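Local coordinates for probable thiol peroxidase (Mycobacterium tuberculosis, PDB 1Y25), which probably reduces hydrogen peroxide and organic hydroperoxides using electrons from thioredoxin, protecting the cell from oxidative stress, and is seen here as an inactive variant, at residues 3-8 with 147-152; 12-17 with 116-121; 45-50 with 75-80. The protein carries 1 engineered substitution. All coordinates share one frame; numbering follows the deposited sequence.

Contact 1 of 3, residues 3-8 with 147-152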
loop_
_atom_site.group_PDB
_atom_site.type_symbol
_atom_site.label_atom_id
_atom_site.label_comp_id
_atom_site.label_asym_id
_atom_site.label_seq_id
_atom_site.Cartn_x
_atom_site.Cartn_y
_atom_site.Cartn_z
ATOM N N GLN A 3 5.601 10.770 11.429
ATOM C CA GLN A 3 6.247 11.918 12.098
ATOM C C GLN A 3 7.635 12.117 11.478
ATOM O O GLN A 3 8.347 11.128 11.162
ATOM C CB GLN A 3 6.307 11.831 13.659
ATOM C CG GLN A 3 6.233 10.434 14.402
ATOM C CD GLN A 3 4.859 10.211 15.152
ATOM O OE1 GLN A 3 4.449 11.049 16.017
ATOM N NE2 GLN A 3 4.128 9.102 14.790
ATOM N N ILE A 4 7.950 13.389 11.279
ATOM C CA ILE A 4 9.220 13.926 10.756
ATOM C C ILE A 4 9.659 15.133 11.634
ATOM O O ILE A 4 8.932 15.526 12.545
ATOM C CB ILE A 4 9.084 14.337 9.285
ATOM C CG1 ILE A 4 7.894 15.302 9.110
ATOM C CG2 ILE A 4 8.792 13.086 8.430
ATOM C CD1 ILE A 4 7.943 16.039 7.962
ATOM N N THR A 5 10.850 15.689 11.377
ATOM C CA THR A 5 11.290 16.950 12.017
ATOM C C THR A 5 11.445 18.045 10.975
ATOM O O THR A 5 11.691 17.757 9.799
ATOM C CB THR A 5 12.604 16.802 12.802
ATOM O OG1 THR A 5 13.616 16.265 11.949
ATOM C CG2 THR A 5 12.440 15.920 14.046
ATOM N N LEU A 6 11.185 19.291 11.391
ATOM C CA LEU A 6 11.551 20.447 10.648
ATOM C C LEU A 6 12.528 21.285 11.503
ATOM O O LEU A 6 12.157 21.829 12.543
ATOM C CB LEU A 6 10.304 21.251 10.212
ATOM C CG LEU A 6 10.523 22.676 9.643
ATOM C CD1 LEU A 6 11.228 22.674 8.291
ATOM C CD2 LEU A 6 9.198 23.542 9.578
ATOM N N ARG A 7 13.777 21.373 11.046
ATOM C CA ARG A 7 14.867 22.023 11.788
ATOM C C ARG A 7 14.876 21.552 13.236
ATOM O O ARG A 7 14.903 22.346 14.159
ATOM C CB ARG A 7 14.771 23.558 11.621
ATOM C CG ARG A 7 14.345 23.873 10.150
ATOM C CD ARG A 7 14.736 25.197 9.610
ATOM N NE ARG A 7 13.976 25.446 8.370
ATOM C CZ ARG A 7 14.374 25.143 7.127
ATOM N NH1 ARG A 7 15.591 24.624 6.859
ATOM N NH2 ARG A 7 13.544 25.415 6.128
ATOM N N GLY A 8 14.793 20.236 13.398
ATOM C CA GLY A 8 14.780 19.578 14.712
ATOM C C GLY A 8 13.406 19.467 15.392
ATOM O O GLY A 8 13.233 18.754 16.386
ATOM N N VAL A 147 11.777 11.080 4.209
ATOM C CA VAL A 147 12.938 11.789 4.695
ATOM C C VAL A 147 12.710 12.310 6.143
ATOM O O VAL A 147 11.726 12.999 6.414
ATOM C CB VAL A 147 13.388 12.911 3.728
ATOM C CG1 VAL A 147 14.703 13.516 4.214
ATOM C CG2 VAL A 147 13.447 12.443 2.321
ATOM N N PRO A 148 13.565 11.878 7.083
ATOM C CA PRO A 148 13.402 12.093 8.514
ATOM C C PRO A 148 13.307 13.548 8.956
ATOM O O PRO A 148 12.594 13.867 9.932
ATOM C CB PRO A 148 14.691 11.445 9.131
ATOM C CG PRO A 148 15.176 10.542 8.183
ATOM C CD PRO A 148 14.722 10.994 6.799
ATOM N N GLU A 149 14.061 14.405 8.251
ATOM C CA GLU A 149 14.157 15.805 8.513
ATOM C C GLU A 149 13.901 16.512 7.218
ATOM O O GLU A 149 14.522 16.161 6.228
ATOM C CB GLU A 149 15.593 16.134 9.022
ATOM C CG GLU A 149 16.055 17.584 8.956
ATOM C CD GLU A 149 15.142 18.554 9.690
ATOM O OE1 GLU A 149 14.633 19.519 9.038
ATOM O OE2 GLU A 149 14.924 18.359 10.923
ATOM N N ILE A 150 13.029 17.535 7.245
ATOM C CA ILE A 150 12.686 18.325 6.037
ATOM C C ILE A 150 13.914 19.024 5.360
ATOM O O ILE A 150 14.068 18.972 4.139
ATOM C CB ILE A 150 11.596 19.338 6.374
ATOM C CG1 ILE A 150 10.281 18.611 6.612
ATOM C CG2 ILE A 150 11.348 20.359 5.180
ATOM C CD1 ILE A 150 9.517 18.339 5.312
ATOM N N ALA A 151 14.789 19.617 6.170
ATOM C CA ALA A 151 16.036 20.214 5.743
ATOM C C ALA A 151 17.009 19.239 5.053
ATOM O O ALA A 151 17.948 19.663 4.503
ATOM C CB ALA A 151 16.738 20.945 6.939
ATOM N N GLN A 152 16.763 17.952 5.043
ATOM C CA GLN A 152 17.683 16.953 4.512
ATOM C C GLN A 152 17.207 16.538 3.095
ATOM O O GLN A 152 16.019 16.562 2.745
ATOM C CB GLN A 152 17.602 15.734 5.443
ATOM C CG GLN A 152 18.550 14.518 5.221
ATOM C CD GLN A 152 18.235 13.331 6.169
ATOM O OE1 GLN A 152 18.016 12.126 5.725
ATOM N NE2 GLN A 152 18.199 13.654 7.469
#

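Contact 2 of 3, residues 12-17 with 116-121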
loop_
_atom_site.group_PDB
_atom_site.type_symbol
_atom_site.label_atom_id
_atom_site.label_comp_id
_atom_site.label_asym_id
_atom_site.label_seq_id
_atom_site.Cartn_x
_atom_site.Cartn_y
_atom_site.Cartn_z
ATOM N N ASN A 12 3.989 16.414 12.281
ATOM C CA ASN A 12 3.199 15.271 11.869
ATOM C C ASN A 12 2.668 15.369 10.473
ATOM O O ASN A 12 2.286 16.443 10.046
ATOM C CB ASN A 12 1.992 15.116 12.747
ATOM C CG ASN A 12 2.345 14.857 14.122
ATOM O OD1 ASN A 12 2.848 13.758 14.435
ATOM N ND2 ASN A 12 2.158 15.875 15.000
ATOM N N THR A 13 2.571 14.219 9.814
ATOM C CA THR A 13 1.879 14.089 8.547
ATOM C C THR A 13 0.498 13.491 8.774
ATOM O O THR A 13 0.148 13.066 9.889
ATOM C CB THR A 13 2.672 13.255 7.493
ATOM O OG1 THR A 13 2.746 11.890 7.907
ATOM C CG2 THR A 13 4.080 13.824 7.359
ATOM N N VAL A 14 -0.317 13.542 7.735
ATOM C CA VAL A 14 -1.726 13.183 7.903
ATOM C C VAL A 14 -1.904 11.688 7.980
ATOM O O VAL A 14 -2.929 11.192 8.462
ATOM C CB VAL A 14 -2.665 13.795 6.846
ATOM C CG1 VAL A 14 -2.764 15.284 7.082
ATOM C CG2 VAL A 14 -2.240 13.360 5.360
ATOM N N GLY A 15 -0.895 10.941 7.563
ATOM C CA GLY A 15 -1.064 9.495 7.492
ATOM C C GLY A 15 0.236 8.826 7.235
ATOM O O GLY A 15 1.254 9.283 7.718
ATOM N N GLU A 16 0.195 7.750 6.447
ATOM C CA GLU A 16 1.360 6.896 6.199
ATOM C C GLU A 16 1.513 6.544 4.689
ATOM O O GLU A 16 0.521 6.402 3.957
ATOM C CB GLU A 16 1.297 5.624 7.049
ATOM C CG GLU A 16 1.955 5.690 8.474
ATOM C CD GLU A 16 1.738 4.357 9.316
ATOM O OE1 GLU A 16 2.750 3.808 9.909
ATOM O OE2 GLU A 16 0.556 3.893 9.417
ATOM N N LEU A 17 2.773 6.355 4.312
ATOM C CA LEU A 17 3.166 5.947 2.982
ATOM C C LEU A 17 2.741 4.460 2.837
ATOM O O LEU A 17 2.642 3.715 3.829
ATOM C CB LEU A 17 4.691 6.095 2.817
ATOM C CG LEU A 17 5.234 7.539 2.654
ATOM C CD1 LEU A 17 6.750 7.546 2.610
ATOM C CD2 LEU A 17 4.644 8.095 1.366
ATOM N N GLY A 116 -0.389 9.946 2.346
ATOM C CA GLY A 116 -0.171 10.238 3.769
ATOM C C GLY A 116 0.976 11.176 4.086
ATOM O O GLY A 116 1.502 11.164 5.173
ATOM N N VAL A 117 1.326 12.019 3.139
ATOM C CA VAL A 117 2.511 12.894 3.224
ATOM C C VAL A 117 2.200 14.375 3.472
ATOM O O VAL A 117 3.118 15.142 3.702
ATOM C CB VAL A 117 3.428 12.817 1.957
ATOM C CG1 VAL A 117 4.155 11.510 1.973
ATOM C CG2 VAL A 117 2.583 12.899 0.680
ATOM N N THR A 118 0.931 14.742 3.393
ATOM C CA THR A 118 0.505 16.099 3.689
ATOM C C THR A 118 0.887 16.418 5.144
ATOM O O THR A 118 0.619 15.629 6.037
ATOM C CB THR A 118 -0.981 16.382 3.407
ATOM O OG1 THR A 118 -1.275 16.215 2.027
ATOM C CG2 THR A 118 -1.322 17.848 3.736
ATOM N N ILE A 119 1.510 17.583 5.384
ATOM C CA ILE A 119 1.884 17.928 6.764
ATOM C C ILE A 119 0.604 18.405 7.469
ATOM O O ILE A 119 -0.166 19.205 6.895
ATOM C CB ILE A 119 3.019 18.978 6.785
ATOM C CG1 ILE A 119 4.257 18.428 6.083
ATOM C CG2 ILE A 119 3.270 19.547 8.182
ATOM C CD1 ILE A 119 5.347 19.501 5.734
ATOM N N ALA A 120 0.392 17.922 8.704
ATOM C CA ALA A 120 -0.810 18.183 9.530
ATOM C C ALA A 120 -0.706 19.500 10.271
ATOM O O ALA A 120 -1.706 20.117 10.553
ATOM C CB ALA A 120 -1.020 17.026 10.590
ATOM N N ASP A 121 0.505 19.896 10.630
ATOM C CA ASP A 121 0.680 20.935 11.622
ATOM C C ASP A 121 1.907 21.816 11.343
ATOM O O ASP A 121 2.777 21.579 10.440
ATOM C CB ASP A 121 0.693 20.310 13.083
ATOM C CG ASP A 121 1.749 19.171 13.260
ATOM O OD1 ASP A 121 1.466 18.285 14.078
ATOM O OD2 ASP A 121 2.816 19.144 12.573
#

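Contact 3 of 3, residues 45-50 with 75-80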
loop_
_atom_site.group_PDB
_atom_site.type_symbol
_atom_site.label_atom_id
_atom_site.label_comp_id
_atom_site.label_asym_id
_atom_site.label_seq_id
_atom_site.Cartn_x
_atom_site.Cartn_y
_atom_site.Cartn_z
ATOM N N LYS A 45 5.788 0.794 -16.713
ATOM C CA LYS A 45 7.175 1.211 -16.467
ATOM C C LYS A 45 7.276 1.664 -15.060
ATOM O O LYS A 45 6.261 1.944 -14.466
ATOM C CB LYS A 45 7.636 2.317 -17.436
ATOM C CG LYS A 45 9.187 2.580 -17.522
ATOM C CD LYS A 45 9.526 3.982 -18.121
ATOM C CE LYS A 45 10.959 4.015 -18.771
ATOM N NZ LYS A 45 11.837 5.158 -18.307
ATOM N N SER A 46 8.485 1.663 -14.515
ATOM C CA SER A 46 8.728 2.171 -13.179
ATOM C C SER A 46 8.571 3.704 -13.192
ATOM O O SER A 46 8.979 4.341 -14.117
ATOM C CB SER A 46 10.143 1.836 -12.718
ATOM O OG SER A 46 10.331 0.457 -12.548
ATOM N N VAL A 47 8.003 4.285 -12.148
ATOM C CA VAL A 47 8.046 5.753 -12.030
ATOM C C VAL A 47 8.490 6.132 -10.613
ATOM O O VAL A 47 8.102 5.501 -9.659
ATOM C CB VAL A 47 6.685 6.412 -12.420
ATOM C CG1 VAL A 47 5.462 5.823 -11.568
ATOM C CG2 VAL A 47 6.799 7.928 -12.338
ATOM N N LEU A 48 9.327 7.157 -10.519
ATOM C CA LEU A 48 9.795 7.667 -9.264
ATOM C C LEU A 48 9.127 9.002 -8.991
ATOM O O LEU A 48 9.193 9.949 -9.825
ATOM C CB LEU A 48 11.306 7.791 -9.270
ATOM C CG LEU A 48 12.006 8.386 -8.034
ATOM C CD1 LEU A 48 13.462 7.888 -8.039
ATOM C CD2 LEU A 48 11.962 9.877 -7.987
ATOM N N LEU A 49 8.462 9.043 -7.832
ATOM C CA LEU A 49 7.791 10.230 -7.289
ATOM C C LEU A 49 8.748 10.848 -6.318
ATOM O O LEU A 49 9.076 10.239 -5.269
ATOM C CB LEU A 49 6.491 9.847 -6.504
ATOM C CG LEU A 49 5.470 8.907 -7.176
ATOM C CD1 LEU A 49 4.281 8.723 -6.244
ATOM C CD2 LEU A 49 5.117 9.336 -8.610
ATOM N N ASN A 50 9.226 12.007 -6.746
ATOM C CA ASN A 50 9.987 12.950 -5.944
ATOM C C ASN A 50 9.031 13.978 -5.340
ATOM O O ASN A 50 8.675 14.932 -5.961
ATOM C CB ASN A 50 11.081 13.640 -6.823
ATOM C CG ASN A 50 12.009 14.543 -6.016
ATOM O OD1 ASN A 50 12.319 14.235 -4.875
ATOM N ND2 ASN A 50 12.459 15.667 -6.609
ATOM N N GLY A 75 17.406 7.795 -18.662
ATOM C CA GLY A 75 16.059 7.944 -19.272
ATOM C C GLY A 75 14.896 7.442 -18.394
ATOM O O GLY A 75 13.789 7.104 -18.877
ATOM N N ALA A 76 15.156 7.371 -17.087
ATOM C CA ALA A 76 14.192 7.021 -16.067
ATOM C C ALA A 76 13.025 8.071 -16.006
ATOM O O ALA A 76 13.248 9.261 -16.265
ATOM C CB ALA A 76 14.938 6.979 -14.758
ATOM N N THR A 77 11.806 7.626 -15.696
ATOM C CA THR A 77 10.685 8.567 -15.439
ATOM C C THR A 77 10.587 9.091 -13.996
ATOM O O THR A 77 10.358 8.328 -13.033
ATOM C CB THR A 77 9.383 7.980 -15.930
ATOM O OG1 THR A 77 9.662 7.393 -17.198
ATOM C CG2 THR A 77 8.284 9.032 -16.078
ATOM N N VAL A 78 10.842 10.402 -13.858
ATOM C CA VAL A 78 10.806 11.076 -12.541
ATOM C C VAL A 78 9.772 12.170 -12.588
ATOM O O VAL A 78 9.829 13.085 -13.394
ATOM C CB VAL A 78 12.209 11.676 -12.112
ATOM C CG1 VAL A 78 12.131 12.362 -10.823
ATOM C CG2 VAL A 78 13.251 10.552 -12.070
ATOM N N LEU A 79 8.845 12.069 -11.655
ATOM C CA LEU A 79 7.753 12.996 -11.509
ATOM C C LEU A 79 8.033 13.795 -10.234
ATOM O O LEU A 79 8.220 13.253 -9.141
ATOM C CB LEU A 79 6.431 12.205 -11.354
ATOM C CG LEU A 79 5.121 12.848 -11.693
ATOM C CD1 LEU A 79 5.096 13.139 -13.163
ATOM C CD2 LEU A 79 3.890 12.069 -11.306
ATOM N N CYS A 80 7.977 15.089 -10.373
ATOM C CA CYS A 80 8.277 15.982 -9.326
ATOM C C CYS A 80 6.965 16.521 -8.752
ATOM O O CYS A 80 6.317 17.338 -9.408
ATOM C CB CYS A 80 9.198 17.095 -9.867
ATOM S SG CYS A 80 10.891 16.579 -9.997
HETATM O O HOH W 1 11.453 4.807 -15.130
#

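Contact 1 of 3, residues 3-8 with 147-152
T5 and E149 form a single backbone bridge in which the chains run the same way: T5 N donates to P148 O at 2.9 Å, and I150 N returns a bond of 2.9 Å to T5 O. The E149 side chain then turns back across the end of strand 3-6. Its CG stands opposite the backbone N (chi1 162°) and the chain bends at chi2 (56°), which brings the carboxylate to the N-H groups of R7 and G8. OE2 takes the hydroxyl of T5, with OG1 at 2.7 Å and well above the carboxylate plane, while G8 N comes to OE2 at 3.1 Å from the other face, on the syn side. OE1 accepts R7 N on its syn side at 2.9 Å, and its anti lone pair receives A151 N. Four donors therefore hold both oxygens, fixing the rotation of the group and probably keeping it ionised; glutamate suits the place because its long side chain carries two acceptors to these N-H groups and the T5 hydroxyl. Strands 3-6 and 9-12 make the N-terminal beta-hairpin characteristic of the Tpx peroxiredoxins, and R7 and G8, both with positive phi, occupy its tight turn, a backbone that suits the glycine at G8. The loop 147-152, which contains a type I turn from E149 to Q152, thus ties the hairpin to the body of the fold. On the buried side, I150 slants across two neighbours: its CG1 touches I4 CD1 at 3.7 Å, and its CB and CG2 meet L6 CD1 at 3.9 Å. The I150 side chain lies about 7 Å from that of S60, the engineered replacement of the predicted catalytic cysteine, and near a bound acetate, probably from the crystallisation liquor.

Contact 2 of 3, residues 12-17 with 116-121
ND2 of N12 donates to D121 OD1 at 2.7 Å, on the syn lone pair of that oxygen, which lies close to the amide plane. The other carboxylate oxygen, OD2, is met by the backbone N of N12 at 3.0 Å in a nearly straight bond (175°). D121 thus holds main chain and side chain of one asparagine at once; its chi1 of 54° swings the carboxylate back toward N12, and the two flat groups stand 62° apart. Asparagine suits the place by offering an N-H here while its OD1 accepts from H1. The pair sits where the N-terminal hairpin of this Tpx peroxiredoxin, leaving strand 9-12, meets the loop between helix 111-114 and strand 131-135. T13 and I119 form an antiparallel, non-hydrogen-bonded pair, framed by A120 N to N12 O and by V14 N to T118 O, both 2.8 Å. The latter oxygen also receives the CA-H of T13. V14 spreads its methyls over the same carbonyl, and CG2 reaches T118 CB at 3.8 Å.

Farther along, G116 ends helix 111-114 in a Schellman motif. Its positive phi and the nearness of its CA to the backbone of G15 and E16 both suit a residue without a side chain. Its carbonyl oxygen takes a weak bond from G15 N, and the hydroxyl of T13, whose chief partner is S2, lies near both G116 O and G15 O. Beyond this, the chain at L17 forms backbone bonds with the second subunit, and E16 packs on V36 of that subunit. L17 turns its end back, crossing V117 at about a right angle, so that its CD2 rests on V117 CG1 at 3.5 Å.

Contact 3 of 3, residues 45-50 with 75-80
K45 sends its side chain across to the chain that leaves helix 58-74 at G75. CB already points toward that segment, and with CG opposite the backbone N (chi1 -165°) the chain runs on through CG in much the same direction. CD passes T77 OG1 at 3.5 Å and CE lies a little farther from the same oxygen; a bend at the last torsion then turns NZ between two oxygens. There it makes weak bonds to G75 O at 2.8 Å and T77 OG1 at 3.3 Å. A water joins the group, accepting from NZ and from T77 N while donating to S46 O, and so bridges the two chains just before their strands pair. A long, flexible lysine fits this exposed edge, and its charge is probably welcome beside G75, where helix 58-74 has just ended.

Beyond the water the backbones zip together in parallel: L48 N to T77 O at 3.0 Å, L79 N to L48 O at 2.8 Å, and N50 N to L79 O at 2.9 Å. L48 and V78 lie side by side, CD2 to CG1 at 3.8 Å, on the face covered by F67 of helix 58-74. L49 and L79 do the same on the other face, their CD2 atoms 4.0 Å apart, with L79 against F27 and F42 and L49 against Y115. Leucines and valines supply most of the packing, and N50 and C80 share the helix face. N50 rests ND2 near C80 SG, and ND2 is hydrogen-bonded to S63 OG of the helix. Strand 47-51, helix 58-74 and strand 78-82 together form a beta-alpha-beta crossover, the central unit of the thioredoxin fold on which peroxiredoxins are built.

Contact 3 belongs to the central sheet, where parallel strands 47-51 and 78-82 pair through regular backbone bonds and aliphatic side chains, with K45, its water and T77 at the exposed end and N50 beside C80 at the buried one. Seven of its twelve touching residues are buried, against three of ten in contact 1 and five of twelve in contact 2. Those two, across the chain's centre, hold opposite ends of the N-terminal hairpin to different loops, each with one isolated backbone bridge. In both, an acidic side chain bonds to the hairpin, E149 at T5 and the turn, D121 at N12. The two meet where Q3 packs on N12, and contact 2 alone borders the second subunit.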